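Local coordinates for iron transport multicopper oxidase FET3 (Saccharomyces cerevisiae, PDB 1ZPU), which oxidises ferrous to ferric iron with four bound coppers, reducing oxygen to water, for high-affinity iron uptake through the permease FTR1 in yeast, at residues His60-Phe65 / Pro393-Gly398; Thr101-Ser106 / Arg191-Gly196. One frame throughout, in Å; residues are numbered along the deposited sequence.

Contact 1. Residues His60-Phe65 / Pro393-Gly398; sequences HFHGLF and PFHLHG. With CU1 (copper (I) ion), chain B; CU1 (copper (I) ion), chain C; CU1 (copper (I) ion), chain D; NAG (2-acetamido-2-deoxy-beta-D-glucopyranose), chain E.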
ATOM      1  N   HIS A  60       8.467   5.457   1.871  1.00 69.26           N
ATOM      2  CA  HIS A  60       7.338   5.394   2.774  1.00 69.05           C
ATOM      3  C   HIS A  60       7.377   4.070   3.508  1.00 69.14           C
ATOM      4  O   HIS A  60       7.655   3.045   2.908  1.00 69.42           O
ATOM      5  CB  HIS A  60       6.046   5.503   1.979  1.00 68.82           C
ATOM      6  CG  HIS A  60       4.823   5.100   2.747  1.00 69.06           C
ATOM      7  ND1 HIS A  60       4.516   5.621   3.985  1.00 69.15           N
ATOM      8  CD2 HIS A  60       3.818   4.251   2.440  1.00 68.61           C
ATOM      9  CE1 HIS A  60       3.388   5.093   4.417  1.00 68.01           C
ATOM     10  NE2 HIS A  60       2.941   4.265   3.496  1.00 68.29           N
ATOM     11  N   PHE A  61       7.090   4.092   4.803  1.00 69.05           N
ATOM     12  CA  PHE A  61       7.074   2.882   5.611  1.00 68.86           C
ATOM     13  C   PHE A  61       5.640   2.463   5.898  1.00 69.01           C
ATOM     14  O   PHE A  61       4.979   3.005   6.782  1.00 69.18           O
ATOM     15  CB  PHE A  61       7.924   3.081   6.856  1.00 68.44           C
ATOM     16  CG  PHE A  61       9.279   3.615   6.539  1.00 68.65           C
ATOM     17  CD1 PHE A  61       9.488   5.003   6.415  1.00 68.18           C
ATOM     18  CD2 PHE A  61      10.334   2.748   6.279  1.00 68.04           C
ATOM     19  CE1 PHE A  61      10.728   5.504   6.073  1.00 67.07           C
ATOM     20  CE2 PHE A  61      11.586   3.249   5.932  1.00 67.62           C
ATOM     21  CZ  PHE A  61      11.782   4.625   5.834  1.00 67.35           C
ATOM     22  N   HIS A  62       5.177   1.501   5.109  1.00 69.03           N
ATOM     23  CA  HIS A  62       3.769   1.167   4.993  1.00 68.91           C
ATOM     24  C   HIS A  62       3.223   0.575   6.267  1.00 69.13           C
ATOM     25  O   HIS A  62       3.644  -0.505   6.692  1.00 69.25           O
ATOM     26  CB  HIS A  62       3.568   0.164   3.861  1.00 68.50           C
ATOM     27  CG  HIS A  62       2.131  -0.118   3.567  1.00 68.90           C
ATOM     28  ND1 HIS A  62       1.543   0.210   2.367  1.00 68.04           N
ATOM     29  CD2 HIS A  62       1.160  -0.684   4.325  1.00 69.04           C
ATOM     30  CE1 HIS A  62       0.272  -0.146   2.397  1.00 69.02           C
ATOM     31  NE2 HIS A  62       0.012  -0.684   3.574  1.00 69.07           N
ATOM     32  N   GLY A  63       2.258   1.269   6.861  1.00 69.23           N
ATOM     33  CA  GLY A  63       1.524   0.718   7.993  1.00 69.18           C
ATOM     34  C   GLY A  63       1.909   1.366   9.300  1.00 69.08           C
ATOM     35  O   GLY A  63       1.138   1.356  10.254  1.00 69.54           O
ATOM     36  N   LEU A  64       3.105   1.936   9.340  1.00 68.85           N
ATOM     37  CA  LEU A  64       3.606   2.607  10.519  1.00 68.67           C
ATOM     38  C   LEU A  64       2.809   3.883  10.768  1.00 68.76           C
ATOM     39  O   LEU A  64       2.516   4.632   9.842  1.00 68.84           O
ATOM     40  CB  LEU A  64       5.091   2.886  10.330  1.00 68.43           C
ATOM     41  CG  LEU A  64       6.098   1.803  10.757  1.00 68.41           C
ATOM     42  CD1 LEU A  64       5.756   0.381  10.342  1.00 67.42           C
ATOM     43  CD2 LEU A  64       7.491   2.169  10.293  1.00 68.68           C
ATOM     44  N   PHE A  65       2.434   4.114  12.019  1.00 68.91           N
ATOM     45  CA  PHE A  65       1.494   5.189  12.343  1.00 69.08           C
ATOM     46  C   PHE A  65       2.132   6.571  12.382  1.00 69.19           C
ATOM     47  O   PHE A  65       1.432   7.582  12.322  1.00 69.22           O
ATOM     48  CB  PHE A  65       0.777   4.903  13.665  1.00 69.14           C
ATOM     49  CG  PHE A  65      -0.133   3.693  13.621  1.00 69.85           C
ATOM     50  CD1 PHE A  65      -0.774   3.318  12.436  1.00 69.90           C
ATOM     51  CD2 PHE A  65      -0.362   2.943  14.766  1.00 69.74           C
ATOM     52  CE1 PHE A  65      -1.599   2.210  12.395  1.00 69.87           C
ATOM     53  CE2 PHE A  65      -1.192   1.839  14.728  1.00 69.75           C
ATOM     54  CZ  PHE A  65      -1.816   1.475  13.546  1.00 69.69           C
ATOM     55  N   PRO A 393      -7.563  -2.026  -4.182  1.00 69.17           N
ATOM     56  CA  PRO A 393      -7.167  -2.062  -2.793  1.00 69.03           C
ATOM     57  C   PRO A 393      -6.822  -0.645  -2.295  1.00 69.00           C
ATOM     58  O   PRO A 393      -5.804  -0.080  -2.668  1.00 69.28           O
ATOM     59  CB  PRO A 393      -5.941  -2.963  -2.826  1.00 68.76           C
ATOM     60  CG  PRO A 393      -5.375  -2.790  -4.211  1.00 69.23           C
ATOM     61  CD  PRO A 393      -6.402  -2.124  -5.076  1.00 69.35           C
ATOM     62  N   PHE A 394      -7.683  -0.069  -1.479  1.00 68.77           N
ATOM     63  CA  PHE A 394      -7.419   1.239  -0.928  1.00 68.56           C
ATOM     64  C   PHE A 394      -6.693   1.123   0.384  1.00 68.74           C
ATOM     65  O   PHE A 394      -6.955   0.218   1.177  1.00 68.69           O
ATOM     66  CB  PHE A 394      -8.701   2.053  -0.777  1.00 68.42           C
ATOM     67  CG  PHE A 394      -9.294   2.462  -2.084  1.00 68.18           C
ATOM     68  CD1 PHE A 394     -10.262   1.682  -2.697  1.00 67.17           C
ATOM     69  CD2 PHE A 394      -8.847   3.608  -2.733  1.00 68.01           C
ATOM     70  CE1 PHE A 394     -10.789   2.047  -3.928  1.00 66.62           C
ATOM     71  CE2 PHE A 394      -9.385   3.976  -3.969  1.00 67.49           C
ATOM     72  CZ  PHE A 394     -10.363   3.192  -4.556  1.00 66.61           C
ATOM     73  N   HIS A 395      -5.766   2.050   0.594  1.00 68.71           N
ATOM     74  CA  HIS A 395      -4.932   2.034   1.759  1.00 68.54           C
ATOM     75  C   HIS A 395      -4.963   3.403   2.435  1.00 68.92           C
ATOM     76  O   HIS A 395      -5.048   4.446   1.757  1.00 69.03           O
ATOM     77  CB  HIS A 395      -3.519   1.593   1.383  1.00 68.21           C
ATOM     78  CG  HIS A 395      -2.481   1.969   2.392  1.00 68.47           C
ATOM     79  ND1 HIS A 395      -2.461   1.449   3.669  1.00 67.76           N
ATOM     80  CD2 HIS A 395      -1.451   2.843   2.323  1.00 67.70           C
ATOM     81  CE1 HIS A 395      -1.455   1.976   4.336  1.00 67.48           C
ATOM     82  NE2 HIS A 395      -0.826   2.824   3.542  1.00 67.39           N
ATOM     83  N   LEU A 396      -4.916   3.383   3.773  1.00 68.86           N
ATOM     84  CA  LEU A 396      -4.985   4.588   4.578  1.00 68.91           C
ATOM     85  C   LEU A 396      -3.742   4.751   5.424  1.00 69.05           C
ATOM     86  O   LEU A 396      -3.431   3.885   6.241  1.00 69.42           O
ATOM     87  CB  LEU A 396      -6.220   4.553   5.479  1.00 68.91           C
ATOM     88  CG  LEU A 396      -6.450   5.697   6.485  1.00 69.20           C
ATOM     89  CD1 LEU A 396      -6.746   7.050   5.808  1.00 67.55           C
ATOM     90  CD2 LEU A 396      -7.571   5.311   7.455  1.00 68.73           C
ATOM     91  N   HIS A 397      -3.031   5.862   5.234  1.00 69.13           N
ATOM     92  CA  HIS A 397      -1.839   6.162   6.030  1.00 69.02           C
ATOM     93  C   HIS A 397      -2.238   6.535   7.457  1.00 69.11           C
ATOM     94  O   HIS A 397      -3.344   7.037   7.680  1.00 69.12           O
ATOM     95  CB  HIS A 397      -1.064   7.314   5.418  1.00 68.71           C
ATOM     96  CG  HIS A 397      -0.324   6.959   4.168  1.00 68.95           C
ATOM     97  ND1 HIS A 397       1.019   7.215   4.007  1.00 68.88           N
ATOM     98  CD2 HIS A 397      -0.740   6.386   3.013  1.00 69.75           C
ATOM     99  CE1 HIS A 397       1.397   6.814   2.807  1.00 69.68           C
ATOM    100  NE2 HIS A 397       0.349   6.306   2.184  1.00 69.03           N
ATOM    101  N   GLY A 398      -1.347   6.264   8.414  1.00 69.02           N
ATOM    102  CA  GLY A 398      -1.514   6.717   9.797  1.00 69.08           C
ATOM    103  C   GLY A 398      -2.475   5.953  10.700  1.00 69.17           C
ATOM    104  O   GLY A 398      -2.532   6.214  11.899  1.00 69.32           O
TER
HETATM  105 CU   CU1 B1004       1.092   3.431   3.941  1.00100.00          CU
HETATM  106 CU   CU1 C1003       2.297   1.114   0.814  1.00 89.16          CU
HETATM  107 CU   CU1 D1002       0.534   5.858   0.103  1.00 87.41          CU
HETATM  108  C1  NAG E2008      -0.918   8.502  19.000  1.00 69.68           C
HETATM  109  C2  NAG E2008      -1.878   7.312  19.029  1.00 69.54           C
HETATM  110  C3  NAG E2008      -2.959   7.466  20.095  1.00 69.71           C
HETATM  111  C4  NAG E2008      -2.339   7.817  21.453  1.00 70.06           C
HETATM  112  C5  NAG E2008      -1.327   8.967  21.285  1.00 69.96           C
HETATM  113  C6  NAG E2008      -0.613   9.299  22.588  1.00 69.97           C
HETATM  114  C7  NAG E2008      -2.182   5.963  17.020  1.00 70.00           C
HETATM  115  C8  NAG E2008      -2.716   5.918  15.618  1.00 68.91           C
HETATM  116  N2  NAG E2008      -2.473   7.068  17.726  1.00 69.95           N
HETATM  117  O3  NAG E2008      -3.655   6.246  20.190  1.00 69.48           O
HETATM  118  O4  NAG E2008      -3.337   8.096  22.429  1.00 69.56           O
HETATM  119  O5  NAG E2008      -0.356   8.638  20.296  1.00 69.83           O
HETATM  120  O6  NAG E2008       0.128   8.174  23.006  1.00 70.75           O
HETATM  121  O7  NAG E2008      -1.515   5.012  17.457  1.00 69.32           O

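Contact 2. Residues Thr101-Ser106 / Arg191-Gly196; sequences TYWYHS and RIVNVG. With CU1 (copper (I) ion), chain C.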
ATOM      1  N   THR A 101       4.079  -7.298  10.866  1.00 69.17           N
ATOM      2  CA  THR A 101       4.641  -7.332   9.519  1.00 69.13           C
ATOM      3  C   THR A 101       4.325  -6.082   8.712  1.00 69.10           C
ATOM      4  O   THR A 101       3.159  -5.766   8.469  1.00 68.98           O
ATOM      5  CB  THR A 101       4.195  -8.608   8.765  1.00 69.19           C
ATOM      6  OG1 THR A 101       4.344  -9.745   9.638  1.00 69.49           O
ATOM      7  CG2 THR A 101       5.037  -8.804   7.497  1.00 67.90           C
ATOM      8  N   TYR A 102       5.376  -5.363   8.316  1.00 68.99           N
ATOM      9  CA  TYR A 102       5.209  -4.177   7.478  1.00 68.83           C
ATOM     10  C   TYR A 102       6.190  -4.220   6.324  1.00 68.68           C
ATOM     11  O   TYR A 102       6.959  -5.160   6.191  1.00 68.73           O
ATOM     12  CB  TYR A 102       5.375  -2.889   8.307  1.00 68.71           C
ATOM     13  CG  TYR A 102       4.446  -2.850   9.488  1.00 68.15           C
ATOM     14  CD1 TYR A 102       4.746  -3.550  10.651  1.00 67.54           C
ATOM     15  CD2 TYR A 102       3.257  -2.153   9.430  1.00 67.92           C
ATOM     16  CE1 TYR A 102       3.901  -3.550  11.715  1.00 67.79           C
ATOM     17  CE2 TYR A 102       2.394  -2.140  10.499  1.00 68.29           C
ATOM     18  CZ  TYR A 102       2.720  -2.847  11.638  1.00 68.71           C
ATOM     19  OH  TYR A 102       1.869  -2.849  12.712  1.00 69.46           O
ATOM     20  N   TRP A 103       6.142  -3.206   5.475  1.00 68.61           N
ATOM     21  CA  TRP A 103       7.131  -3.042   4.425  1.00 68.37           C
ATOM     22  C   TRP A 103       7.369  -1.574   4.100  1.00 68.67           C
ATOM     23  O   TRP A 103       6.612  -0.683   4.508  1.00 68.79           O
ATOM     24  CB  TRP A 103       6.752  -3.818   3.160  1.00 67.95           C
ATOM     25  CG  TRP A 103       5.455  -3.419   2.483  1.00 67.57           C
ATOM     26  CD1 TRP A 103       4.215  -3.437   3.032  1.00 67.23           C
ATOM     27  CD2 TRP A 103       5.278  -3.018   1.115  1.00 66.53           C
ATOM     28  NE1 TRP A 103       3.283  -3.036   2.117  1.00 67.50           N
ATOM     29  CE2 TRP A 103       3.905  -2.775   0.928  1.00 66.59           C
ATOM     30  CE3 TRP A 103       6.147  -2.830   0.038  1.00 66.26           C
ATOM     31  CZ2 TRP A 103       3.376  -2.350  -0.289  1.00 66.63           C
ATOM     32  CZ3 TRP A 103       5.623  -2.412  -1.178  1.00 67.02           C
ATOM     33  CH2 TRP A 103       4.250  -2.176  -1.332  1.00 67.29           C
ATOM     34  N   TYR A 104       8.447  -1.326   3.373  1.00 68.65           N
ATOM     35  CA  TYR A 104       8.756   0.004   2.934  1.00 68.42           C
ATOM     36  C   TYR A 104       8.880   0.020   1.421  1.00 68.60           C
ATOM     37  O   TYR A 104       9.353  -0.939   0.816  1.00 68.80           O
ATOM     38  CB  TYR A 104      10.044   0.469   3.597  1.00 68.28           C
ATOM     39  CG  TYR A 104      11.299  -0.216   3.122  1.00 67.83           C
ATOM     40  CD1 TYR A 104      12.027   0.299   2.058  1.00 66.94           C
ATOM     41  CD2 TYR A 104      11.779  -1.359   3.762  1.00 67.72           C
ATOM     42  CE1 TYR A 104      13.190  -0.311   1.631  1.00 67.74           C
ATOM     43  CE2 TYR A 104      12.951  -1.985   3.336  1.00 67.93           C
ATOM     44  CZ  TYR A 104      13.652  -1.452   2.268  1.00 68.17           C
ATOM     45  OH  TYR A 104      14.823  -2.042   1.836  1.00 68.08           O
ATOM     46  N   HIS A 105       8.443   1.108   0.806  1.00 68.55           N
ATOM     47  CA  HIS A 105       8.562   1.272  -0.634  1.00 68.69           C
ATOM     48  C   HIS A 105       8.726   2.735  -0.987  1.00 68.80           C
ATOM     49  O   HIS A 105       8.333   3.608  -0.213  1.00 68.95           O
ATOM     50  CB  HIS A 105       7.335   0.696  -1.361  1.00 68.49           C
ATOM     51  CG  HIS A 105       6.022   1.283  -0.929  1.00 68.31           C
ATOM     52  ND1 HIS A 105       5.525   2.463  -1.443  1.00 68.87           N
ATOM     53  CD2 HIS A 105       5.090   0.835  -0.053  1.00 67.23           C
ATOM     54  CE1 HIS A 105       4.352   2.724  -0.887  1.00 68.29           C
ATOM     55  NE2 HIS A 105       4.066   1.751  -0.041  1.00 66.84           N
ATOM     56  N   SER A 106       9.310   2.998  -2.148  1.00 68.73           N
ATOM     57  CA  SER A 106       9.346   4.344  -2.695  1.00 68.77           C
ATOM     58  C   SER A 106       7.926   4.825  -2.891  1.00 68.89           C
ATOM     59  O   SER A 106       7.054   4.049  -3.266  1.00 69.09           O
ATOM     60  CB  SER A 106      10.074   4.340  -4.036  1.00 68.66           C
ATOM     61  OG  SER A 106       9.898   5.559  -4.731  1.00 68.79           O
ATOM     62  N   ARG A 191       5.285 -15.149   6.850  1.00 68.99           N
ATOM     63  CA  ARG A 191       4.777 -13.812   6.536  1.00 69.01           C
ATOM     64  C   ARG A 191       4.606 -13.659   5.042  1.00 68.75           C
ATOM     65  O   ARG A 191       5.585 -13.559   4.307  1.00 68.90           O
ATOM     66  CB  ARG A 191       5.731 -12.723   7.027  1.00 69.04           C
ATOM     67  CG  ARG A 191       6.128 -12.798   8.475  1.00 69.54           C
ATOM     68  CD  ARG A 191       7.362 -11.961   8.688  1.00 71.07           C
ATOM     69  NE  ARG A 191       8.134 -12.429   9.828  1.00 73.35           N
ATOM     70  CZ  ARG A 191       7.920 -12.014  11.072  1.00 75.82           C
ATOM     71  NH1 ARG A 191       6.973 -11.099  11.320  1.00 76.27           N
ATOM     72  NH2 ARG A 191       8.656 -12.501  12.068  1.00 76.26           N
ATOM     73  N   ILE A 192       3.366 -13.629   4.587  1.00 68.61           N
ATOM     74  CA  ILE A 192       3.111 -13.487   3.159  1.00 68.84           C
ATOM     75  C   ILE A 192       2.774 -12.039   2.869  1.00 69.09           C
ATOM     76  O   ILE A 192       1.780 -11.532   3.377  1.00 69.49           O
ATOM     77  CB  ILE A 192       1.981 -14.431   2.664  1.00 68.58           C
ATOM     78  CG1 ILE A 192       2.204 -15.829   3.204  1.00 68.34           C
ATOM     79  CG2 ILE A 192       1.986 -14.546   1.162  1.00 67.33           C
ATOM     80  CD1 ILE A 192       0.926 -16.634   3.365  1.00 70.51           C
ATOM     81  N   VAL A 193       3.613 -11.375   2.071  1.00 68.93           N
ATOM     82  CA  VAL A 193       3.417  -9.962   1.757  1.00 68.83           C
ATOM     83  C   VAL A 193       3.270  -9.774   0.264  1.00 69.06           C
ATOM     84  O   VAL A 193       4.127 -10.231  -0.505  1.00 69.52           O
ATOM     85  CB  VAL A 193       4.616  -9.100   2.223  1.00 68.93           C
ATOM     86  CG1 VAL A 193       4.331  -7.629   1.995  1.00 68.73           C
ATOM     87  CG2 VAL A 193       4.953  -9.351   3.695  1.00 68.66           C
ATOM     88  N   ASN A 194       2.205  -9.103  -0.164  1.00 68.87           N
ATOM     89  CA  ASN A 194       2.147  -8.708  -1.567  1.00 69.01           C
ATOM     90  C   ASN A 194       2.770  -7.320  -1.826  1.00 69.03           C
ATOM     91  O   ASN A 194       2.121  -6.289  -1.633  1.00 68.79           O
ATOM     92  CB  ASN A 194       0.739  -8.820  -2.130  1.00 68.67           C
ATOM     93  CG  ASN A 194       0.717  -8.573  -3.602  1.00 69.62           C
ATOM     94  OD1 ASN A 194       1.701  -8.050  -4.157  1.00 71.24           O
ATOM     95  ND2 ASN A 194      -0.377  -8.934  -4.260  1.00 67.77           N
ATOM     96  N   VAL A 195       4.036  -7.308  -2.240  1.00 69.04           N
ATOM     97  CA  VAL A 195       4.764  -6.055  -2.483  1.00 68.91           C
ATOM     98  C   VAL A 195       4.652  -5.628  -3.949  1.00 69.06           C
ATOM     99  O   VAL A 195       5.511  -4.929  -4.473  1.00 69.15           O
ATOM    100  CB  VAL A 195       6.233  -6.217  -2.097  1.00 69.01           C
ATOM    101  CG1 VAL A 195       6.371  -6.367  -0.565  1.00 68.81           C
ATOM    102  CG2 VAL A 195       6.801  -7.430  -2.795  1.00 68.42           C
ATOM    103  N   GLY A 196       3.597  -6.077  -4.619  1.00 69.10           N
ATOM    104  CA  GLY A 196       3.399  -5.775  -6.027  1.00 68.98           C
ATOM    105  C   GLY A 196       2.854  -4.371  -6.219  1.00 69.20           C
ATOM    106  O   GLY A 196       2.493  -3.682  -5.255  1.00 68.72           O
TER
HETATM  107 CU   CU1 C1003       2.297   1.114   0.814  1.00 89.16          CU

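Contact 1. Residues His60-Phe65 / Pro393-Gly398
His60 and His395 come from two cupredoxin domains and hold one copper ion between them, the type 2 centre: His60 NE2 binds it at 2.1 Å and His395 NE2 at 2.0 Å. Each of the two rings is also half of a stack. The His60 ring lies in an offset stack with His397, centroids 4.0 Å apart and planes at 19°, with CE1 of His397 over one of its faces. The His62 ring lies face to face with His395, the centroids 3.7 Å apart. In both pairs the side chains meet tip to tip. His60 and His395 carry CG anti to the backbone N (chi1 165° and 161°), which sends both imidazoles toward the shared ion. The remaining nitrogens are fixed from behind: Asp73 accepts from His60 through its carbonyl and from His397 through its carboxylate, and Asp437 does the same for His395 and His62.

Farther along, Phe65 sets CD1 3.4 Å from Gly398 O, and its CD2 lies 3.6 Å from O7 of a glycan sugar. An alanine here would probably leave that carbonyl and the acetamide without their aromatic neighbour and open a gap beside the glycan.

His62 ND1 and His397 NE2 bind different type 3 coppers, completed by His105 and His464 and by His107 and His462; the four rings thus reach every ion of the oxygen-reducing cluster and join both domains at type 2 copper.

Contact 2. Residues Thr101-Ser106 / Arg191-Gly196
The interface between the first and second cupredoxin domains of this multicopper oxidase brings strand 101-105 against strand 191-194. Their axes approach to 8.6 Å at an angle of 35°, and side chains, not backbone bonds, join these two strands. Trp103 takes the largest share. Its CG sits between the backbone N and the carbonyl carbon (chi1 62°), and the indole is turned so that one face receives the second domain. Over that face Val195 contributes CA, in a CH-pi contact 4.2 Å from the centroid of the six-membered ring, and its CG1 comes within 3.6 Å of Trp103 CE3. Val193 adds CG1 over the same face, toward the pyrrole end, 4.3 Å from Trp103 CD1.

At the start of the strand, Thr101 is divided between two kinds of contact. Its methyl CG2 meets Val193 CG2 at 3.8 Å, while OG1 receives a weak hydrogen bond from Arg191 NH1, 3.4 Å long and lying in the guanidinium plane. The stronger polar partners are elsewhere, Thr237 for the threonine hydroxyl and Glu134, in a salt bridge, for the arginine. Asn194, the last residue of strand 191-194, accepts from Gly196 N through OD1 at 2.8 Å, an Asx turn.

Toward the rim of the opposite face of Trp103 lies CD2 of His105, a type 3 copper ligand whose NE2 binds the ion at 2.1 Å. His105 ND1 in turn gives a straight bond (172°) to Ser106 O. A largely apolar seam between two cupredoxin sandwiches, with a polar end at Thr101 and Arg191 and running up to a histidine of the trinuclear site, places this contact in the three-domain fold of the multicopper oxidases.

Overall arrangement
Contacts 1 and 2 lie with their centres about 11 Å apart and both reach one sheet, in which strand 60-62 at its edge and strand 100-105 next to it are antiparallel neighbours. Two probable hydrogen bonds join them, His62 N to Trp103 O at 2.7 Å and His60 N to His105 O at 2.8 Å. The first domain faces the third through contact 1 and the second through contact 2. One type 3 copper belongs to both: His62 and His105 bind it from adjacent strands, His464 of the third domain completes its histidine set, and Trp103 CZ2 lies 3.8 Å from it. The example illustrates how neighbouring strands can supply both metal ligands and interdomain surface.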